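Local coordinates for manganese-dependent inorganic pyrophosphatase (Methanocaldococcus jannaschii, PDB 2EB0), which catalyses the manganese-dependent hydrolysis of inorganic diphosphate to two phosphates as a family II (DHH-type) pyrophosphatase, at the interface of chains A and B. Sequence-based numbering; all coordinates share one arbitrary frame. Chains: chain A/B, Manganese-dependent inorganic pyrophosphatase.

Contact 1: the interface of chains A and B. Residues chain A 91, 93, 95, 99, 101; chain B 91, 93, 101.
A:Tyr101 and B:Tyr101 turn one face each toward the other across the molecular two-fold. The phenol rings are not parallel: their planes are inclined by about 41°, and their long axes run crosswise. The rings are nearest at the carbons next to CG, with CD1 of A:Tyr101 3.5 Å from CD1 of B:Tyr101. At the other edge each ring meets a methyl group of the partner's valine, which sits diagonally off CD2, outside the rim and displaced toward the side that faces the partner ring. CG2 of B:Val91 is 3.3 Å from CD2 of A:Tyr101; the contact of CG2 of A:Val91 with CD2 of B:Tyr101 is a little looser, at 3.5 Å. The partner ring thus takes the face of each tyrosine and the partner valine its CD2 edge, a compact example of how a symmetry axis can be filled by two copies of the same pair. The patch probably forms part of the dimer interface.

The valines divide their work between branches. With CG1 trans to the backbone N (chi1 176° in B:Val91), that methyl points to the axis, where CG1 of A:Val91 and CG1 of B:Val91 meet at 3.5 Å. It also lies against the carbonyl oxygen of the partner's Leu93. CD1 of A:Ile99 adds a looser contact to CG2 of B:Val91.

Polar bonds hold the valine backbone from the outer side. The amide N of A:Thr95 donates to the carbonyl O of B:Val91 at 3.0 Å. In return, N of B:Val91 donates to the hydroxyl OG1 of A:Thr95 at 2.9 Å. Both backbone polar groups of this valine are therefore met by one threonine.

Within the DHH-family domain, Tyr101 belongs to strand 100-103, and the valine, leucine, threonine and isoleucine come from the loop joining it to strand 81-87.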
ATOM      1  N   VAL A  91      -5.550  -0.130  -4.023  1.00 24.67           N
ATOM      2  CA  VAL A  91      -4.716  -1.150  -3.413  1.00 23.22           C
ATOM      3  C   VAL A  91      -5.267  -2.513  -3.799  1.00 23.44           C
ATOM      4  O   VAL A  91      -6.393  -2.852  -3.440  1.00 23.23           O
ATOM      5  CB  VAL A  91      -4.728  -1.028  -1.877  1.00 27.68           C
ATOM      6  CG1 VAL A  91      -3.771  -2.050  -1.268  1.00 24.91           C
ATOM      7  CG2 VAL A  91      -4.358   0.397  -1.464  1.00 23.11           C
ATOM      8  N   LEU A  93      -2.806  -5.311  -4.040  1.00 32.52           N
ATOM      9  CA  LEU A  93      -1.812  -6.273  -3.585  1.00 32.96           C
ATOM     10  C   LEU A  93      -1.710  -6.295  -2.066  1.00 33.29           C
ATOM     11  O   LEU A  93      -1.779  -5.257  -1.413  1.00 35.02           O
ATOM     12  CB  LEU A  93      -0.438  -5.928  -4.164  1.00 31.27           C
ATOM     13  CG  LEU A  93       0.165  -6.874  -5.200  1.00 33.82           C
ATOM     14  CD1 LEU A  93       1.636  -6.515  -5.404  1.00 34.02           C
ATOM     15  CD2 LEU A  93       0.048  -8.320  -4.722  1.00 32.14           C
ATOM     16  N   THR A  95       0.617  -7.864   1.262  1.00 23.84           N
ATOM     17  CA  THR A  95       1.986  -8.295   1.548  1.00 23.62           C
ATOM     18  C   THR A  95       2.095  -8.998   2.907  1.00 24.60           C
ATOM     19  O   THR A  95       1.202  -8.888   3.755  1.00 24.98           O
ATOM     20  CB  THR A  95       2.965  -7.092   1.537  1.00 19.79           C
ATOM     21  OG1 THR A  95       2.715  -6.260   2.676  1.00 18.66           O
ATOM     22  CG2 THR A  95       2.769  -6.260   0.275  1.00 17.50           C
ATOM     23  N   ILE A  99       6.231  -2.891   3.908  1.00 17.20           N
ATOM     24  CA  ILE A  99       6.959  -2.429   2.742  1.00 16.61           C
ATOM     25  C   ILE A  99       6.758  -0.933   2.669  1.00 16.98           C
ATOM     26  O   ILE A  99       5.916  -0.382   3.372  1.00 17.31           O
ATOM     27  CB  ILE A  99       6.415  -3.046   1.418  1.00 19.71           C
ATOM     28  CG1 ILE A  99       4.925  -2.718   1.261  1.00 20.34           C
ATOM     29  CG2 ILE A  99       6.651  -4.546   1.399  1.00 21.33           C
ATOM     30  CD1 ILE A  99       4.385  -2.973  -0.125  1.00 20.46           C
ATOM     31  N   TYR A 101       5.170   1.842   0.967  1.00 14.84           N
ATOM     32  CA  TYR A 101       4.039   1.958   0.062  1.00 16.76           C
ATOM     33  C   TYR A 101       3.643   3.418  -0.066  1.00 17.43           C
ATOM     34  O   TYR A 101       3.426   4.112   0.928  1.00 17.26           O
ATOM     35  CB  TYR A 101       2.856   1.142   0.587  1.00 27.00           C
ATOM     36  CG  TYR A 101       1.827   0.784  -0.461  1.00 27.52           C
ATOM     37  CD1 TYR A 101       1.068   1.765  -1.097  1.00 30.38           C
ATOM     38  CD2 TYR A 101       1.617  -0.546  -0.823  1.00 30.55           C
ATOM     39  CE1 TYR A 101       0.122   1.426  -2.070  1.00 28.14           C
ATOM     40  CE2 TYR A 101       0.678  -0.894  -1.790  1.00 27.47           C
ATOM     41  CZ  TYR A 101      -0.063   0.091  -2.408  1.00 27.52           C
ATOM     42  OH  TYR A 101      -0.981  -0.268  -3.366  1.00 22.85           O
TER
ATOM     43  N   VAL B  91       0.781  -4.440   3.944  1.00 20.18           N
ATOM     44  CA  VAL B  91      -0.482  -4.045   3.340  1.00 21.94           C
ATOM     45  C   VAL B  91      -1.460  -5.206   3.546  1.00 25.28           C
ATOM     46  O   VAL B  91      -1.181  -6.345   3.158  1.00 24.84           O
ATOM     47  CB  VAL B  91      -0.346  -3.773   1.831  1.00 21.17           C
ATOM     48  CG1 VAL B  91      -1.717  -3.463   1.250  1.00 17.33           C
ATOM     49  CG2 VAL B  91       0.609  -2.605   1.595  1.00 20.88           C
ATOM     50  N   LEU B  93      -5.097  -4.380   3.382  1.00 40.42           N
ATOM     51  CA  LEU B  93      -6.391  -3.891   2.914  1.00 43.18           C
ATOM     52  C   LEU B  93      -6.375  -3.531   1.445  1.00 42.18           C
ATOM     53  O   LEU B  93      -5.509  -2.784   1.004  1.00 46.44           O
ATOM     54  CB  LEU B  93      -6.820  -2.627   3.676  1.00 40.23           C
ATOM     55  CG  LEU B  93      -7.400  -2.682   5.088  1.00 45.43           C
ATOM     56  CD1 LEU B  93      -7.800  -1.274   5.513  1.00 44.11           C
ATOM     57  CD2 LEU B  93      -8.616  -3.603   5.124  1.00 45.90           C
ATOM     58  N   TYR B 101      -2.098   6.514   0.122  1.00 21.31           N
ATOM     59  CA  TYR B 101      -1.594   5.428   0.943  1.00 20.91           C
ATOM     60  C   TYR B 101      -0.123   5.685   1.184  1.00 19.43           C
ATOM     61  O   TYR B 101       0.650   5.783   0.238  1.00 18.84           O
ATOM     62  CB  TYR B 101      -1.780   4.096   0.221  1.00 21.10           C
ATOM     63  CG  TYR B 101      -1.654   2.898   1.120  1.00 22.40           C
ATOM     64  CD1 TYR B 101      -0.500   2.683   1.877  1.00 25.19           C
ATOM     65  CD2 TYR B 101      -2.695   1.985   1.235  1.00 21.93           C
ATOM     66  CE1 TYR B 101      -0.388   1.588   2.729  1.00 23.03           C
ATOM     67  CE2 TYR B 101      -2.593   0.887   2.084  1.00 24.62           C
ATOM     68  CZ  TYR B 101      -1.436   0.697   2.827  1.00 24.06           C
ATOM     69  OH  TYR B 101      -1.335  -0.388   3.659  1.00 24.97           O
TER

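Contact 2: the interface of chains A and B. Residues chain A 89-91; chain B 93-95, 97-98, 101.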
ATOM      1  N   HIS A  89      -2.985   3.479  -8.415  1.00 24.00           N
ATOM      2  CA  HIS A  89      -4.175   2.653  -8.547  1.00 23.58           C
ATOM      3  C   HIS A  89      -4.700   2.310  -7.153  1.00 22.64           C
ATOM      4  O   HIS A  89      -4.097   2.668  -6.145  1.00 21.34           O
ATOM      5  CB  HIS A  89      -3.854   1.345  -9.281  1.00 21.29           C
ATOM      6  CG  HIS A  89      -3.453   1.528 -10.710  1.00 24.98           C
ATOM      7  ND1 HIS A  89      -2.196   1.954 -11.084  1.00 24.31           N
ATOM      8  CD2 HIS A  89      -4.152   1.363 -11.859  1.00 24.13           C
ATOM      9  CE1 HIS A  89      -2.140   2.044 -12.401  1.00 26.79           C
ATOM     10  NE2 HIS A  89      -3.312   1.690 -12.895  1.00 25.23           N
ATOM     11  N   LYS A  90      -5.830   1.618  -7.111  1.00 21.72           N
ATOM     12  CA  LYS A  90      -6.429   1.189  -5.858  1.00 22.56           C
ATOM     13  C   LYS A  90      -5.515   0.097  -5.331  1.00 22.96           C
ATOM     14  O   LYS A  90      -4.780  -0.524  -6.099  1.00 22.13           O
ATOM     15  CB  LYS A  90      -7.832   0.622  -6.105  1.00 28.60           C
ATOM     16  CG  LYS A  90      -7.867  -0.606  -7.009  1.00 31.58           C
ATOM     17  CD  LYS A  90      -9.281  -0.866  -7.509  1.00 33.40           C
ATOM     18  CE  LYS A  90      -9.344  -2.048  -8.460  1.00 31.89           C
ATOM     19  NZ  LYS A  90      -9.212  -3.346  -7.749  1.00 35.48           N
ATOM     20  N   VAL A  91      -5.550  -0.130  -4.023  1.00 24.67           N
ATOM     21  CA  VAL A  91      -4.716  -1.150  -3.413  1.00 23.22           C
ATOM     22  C   VAL A  91      -5.267  -2.513  -3.799  1.00 23.44           C
ATOM     23  O   VAL A  91      -6.393  -2.852  -3.440  1.00 23.23           O
ATOM     24  CB  VAL A  91      -4.728  -1.028  -1.877  1.00 27.68           C
ATOM     25  CG1 VAL A  91      -3.771  -2.050  -1.268  1.00 24.91           C
ATOM     26  CG2 VAL A  91      -4.358   0.397  -1.464  1.00 23.11           C
TER
ATOM     27  N   LEU B  93      -5.097  -4.380   3.382  1.00 40.42           N
ATOM     28  CA  LEU B  93      -6.391  -3.891   2.914  1.00 43.18           C
ATOM     29  C   LEU B  93      -6.375  -3.531   1.445  1.00 42.18           C
ATOM     30  O   LEU B  93      -5.509  -2.784   1.004  1.00 46.44           O
ATOM     31  CB  LEU B  93      -6.820  -2.627   3.676  1.00 40.23           C
ATOM     32  CG  LEU B  93      -7.400  -2.682   5.088  1.00 45.43           C
ATOM     33  CD1 LEU B  93      -7.800  -1.274   5.513  1.00 44.11           C
ATOM     34  CD2 LEU B  93      -8.616  -3.603   5.124  1.00 45.90           C
ATOM     35  N   THR B  94      -7.331  -4.061   0.688  0.50 15.37           N
ATOM     36  CA  THR B  94      -7.456  -3.719  -0.722  0.50 13.20           C
ATOM     37  C   THR B  94      -8.514  -2.630  -0.703  0.50 11.75           C
ATOM     38  O   THR B  94      -9.358  -2.600   0.198  0.50  9.04           O
ATOM     39  CB  THR B  94      -7.994  -4.876  -1.570  0.50 33.57           C
ATOM     40  OG1 THR B  94      -9.364  -5.111  -1.228  1.00 34.80           O
ATOM     41  CG2 THR B  94      -7.183  -6.137  -1.337  1.00 35.02           C
ATOM     42  N   THR B  95      -8.473  -1.733  -1.678  1.00 22.74           N
ATOM     43  CA  THR B  95      -9.444  -0.650  -1.740  1.00 21.46           C
ATOM     44  C   THR B  95     -10.200  -0.689  -3.064  1.00 22.80           C
ATOM     45  O   THR B  95      -9.747  -1.283  -4.041  1.00 21.20           O
ATOM     46  CB  THR B  95      -8.769   0.738  -1.596  1.00 26.72           C
ATOM     47  OG1 THR B  95      -7.898   0.965  -2.711  1.00 25.96           O
ATOM     48  CG2 THR B  95      -7.972   0.820  -0.285  1.00 23.91           C
ATOM     49  N   GLU B  97     -11.096   2.086  -4.754  0.50 12.76           N
ATOM     50  CA  GLU B  97     -10.721   3.227  -5.575  0.50 11.89           C
ATOM     51  C   GLU B  97      -9.355   3.730  -5.128  0.50 11.32           C
ATOM     52  O   GLU B  97      -8.914   3.433  -4.014  0.50  8.50           O
ATOM     53  CB  GLU B  97     -11.735   4.356  -5.415  0.50 31.85           C
ATOM     54  CG  GLU B  97     -11.796   4.903  -4.002  0.50 34.69           C
ATOM     55  CD  GLU B  97     -12.232   6.352  -3.946  0.50 36.73           C
ATOM     56  OE1 GLU B  97     -12.347   6.889  -2.826  0.50 39.40           O
ATOM     57  OE2 GLU B  97     -12.456   6.958  -5.013  0.50 39.03           O
ATOM     58  N   PRO B  98      -8.670   4.498  -5.991  1.00 27.25           N
ATOM     59  CA  PRO B  98      -7.350   5.035  -5.649  1.00 28.40           C
ATOM     60  C   PRO B  98      -7.455   5.842  -4.367  1.00 28.93           C
ATOM     61  O   PRO B  98      -8.406   6.594  -4.169  1.00 28.97           O
ATOM     62  CB  PRO B  98      -7.000   5.893  -6.856  1.00 18.60           C
ATOM     63  CG  PRO B  98      -7.614   5.116  -7.979  1.00 19.03           C
ATOM     64  CD  PRO B  98      -8.990   4.775  -7.403  1.00 20.82           C
ATOM     65  N   TYR B 101      -2.098   6.514   0.122  1.00 21.31           N
ATOM     66  CA  TYR B 101      -1.594   5.428   0.943  1.00 20.91           C
ATOM     67  C   TYR B 101      -0.123   5.685   1.184  1.00 19.43           C
ATOM     68  O   TYR B 101       0.650   5.783   0.238  1.00 18.84           O
ATOM     69  CB  TYR B 101      -1.780   4.096   0.221  1.00 21.10           C
ATOM     70  CG  TYR B 101      -1.654   2.898   1.120  1.00 22.40           C
ATOM     71  CD1 TYR B 101      -0.500   2.683   1.877  1.00 25.19           C
ATOM     72  CD2 TYR B 101      -2.695   1.985   1.235  1.00 21.93           C
ATOM     73  CE1 TYR B 101      -0.388   1.588   2.729  1.00 23.03           C
ATOM     74  CE2 TYR B 101      -2.593   0.887   2.084  1.00 24.62           C
ATOM     75  CZ  TYR B 101      -1.436   0.697   2.827  1.00 24.06           C
ATOM     76  OH  TYR B 101      -1.335  -0.388   3.659  1.00 24.97           O
TER
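The hydroxyl OG1 of B:Thr95 is gripped from two sides, one in each subunit. It accepts the backbone N-H of A:Val91 at 2.9 Å, with 155° at the hydrogen, and donates to the carbonyl O of B:Glu97 at 3.0 Å. The second bond does not follow a lone pair: the hydroxyl stands above the carbonyl plane, 41° out of it. Using both its donor and its acceptor capacity in this way fixes the rotation of the hydroxyl and ties the interchain bond to the turn of its own loop.

The same threonine closes a small ring of bonds through its backbone. N of B:Thr95 donates to O of A:Val91 at 2.9 Å. The side chain thus stands in for a main-chain acceptor, and two loop segments are paired much as neighbouring strands would be. A chi1 of 64° tucks OG1 in against its own main chain and aims the hydroxyl at the valine amide, leaving CG2 to meet CG2 of A:Val91 at 3.8 Å.

Beside this polar pairing, A:Lys90 contributes the aliphatic part of its side chain. Its CB, CG and CD run past the carbonyl O of B:Thr95, CB at 3.4 Å. The backbone of B:Glu97 also lies against this CB, its CA 3.9 Å away and at about a right angle to the direction of the threonine carbonyl. B:Pro98 packs instead on the lysine backbone, where the alpha carbons of A:Lys90 and B:Pro98 lie 4.0 Å apart. The ring carbon CG of B:Pro98 stands 4.0 Å from N of A:Lys90.

Contact 1 and contact 2 adjoin, the centres of their C-alpha atoms about 8 Å apart, and share A:Val91, B:Leu93 and B:Tyr101. Contact 1 straddles the two-fold; contact 2 carries the interface outward along one loop, and its symmetry twin does so on the other side. Each valine thus belongs both to the apolar centre and to a polar rim. His89 in contact 2 closes the DHH motif, next to the manganese ligand His88, so the subunit boundary lies close in sequence to the metal site. The interface might therefore steady that loop, although the structure alone does not show it.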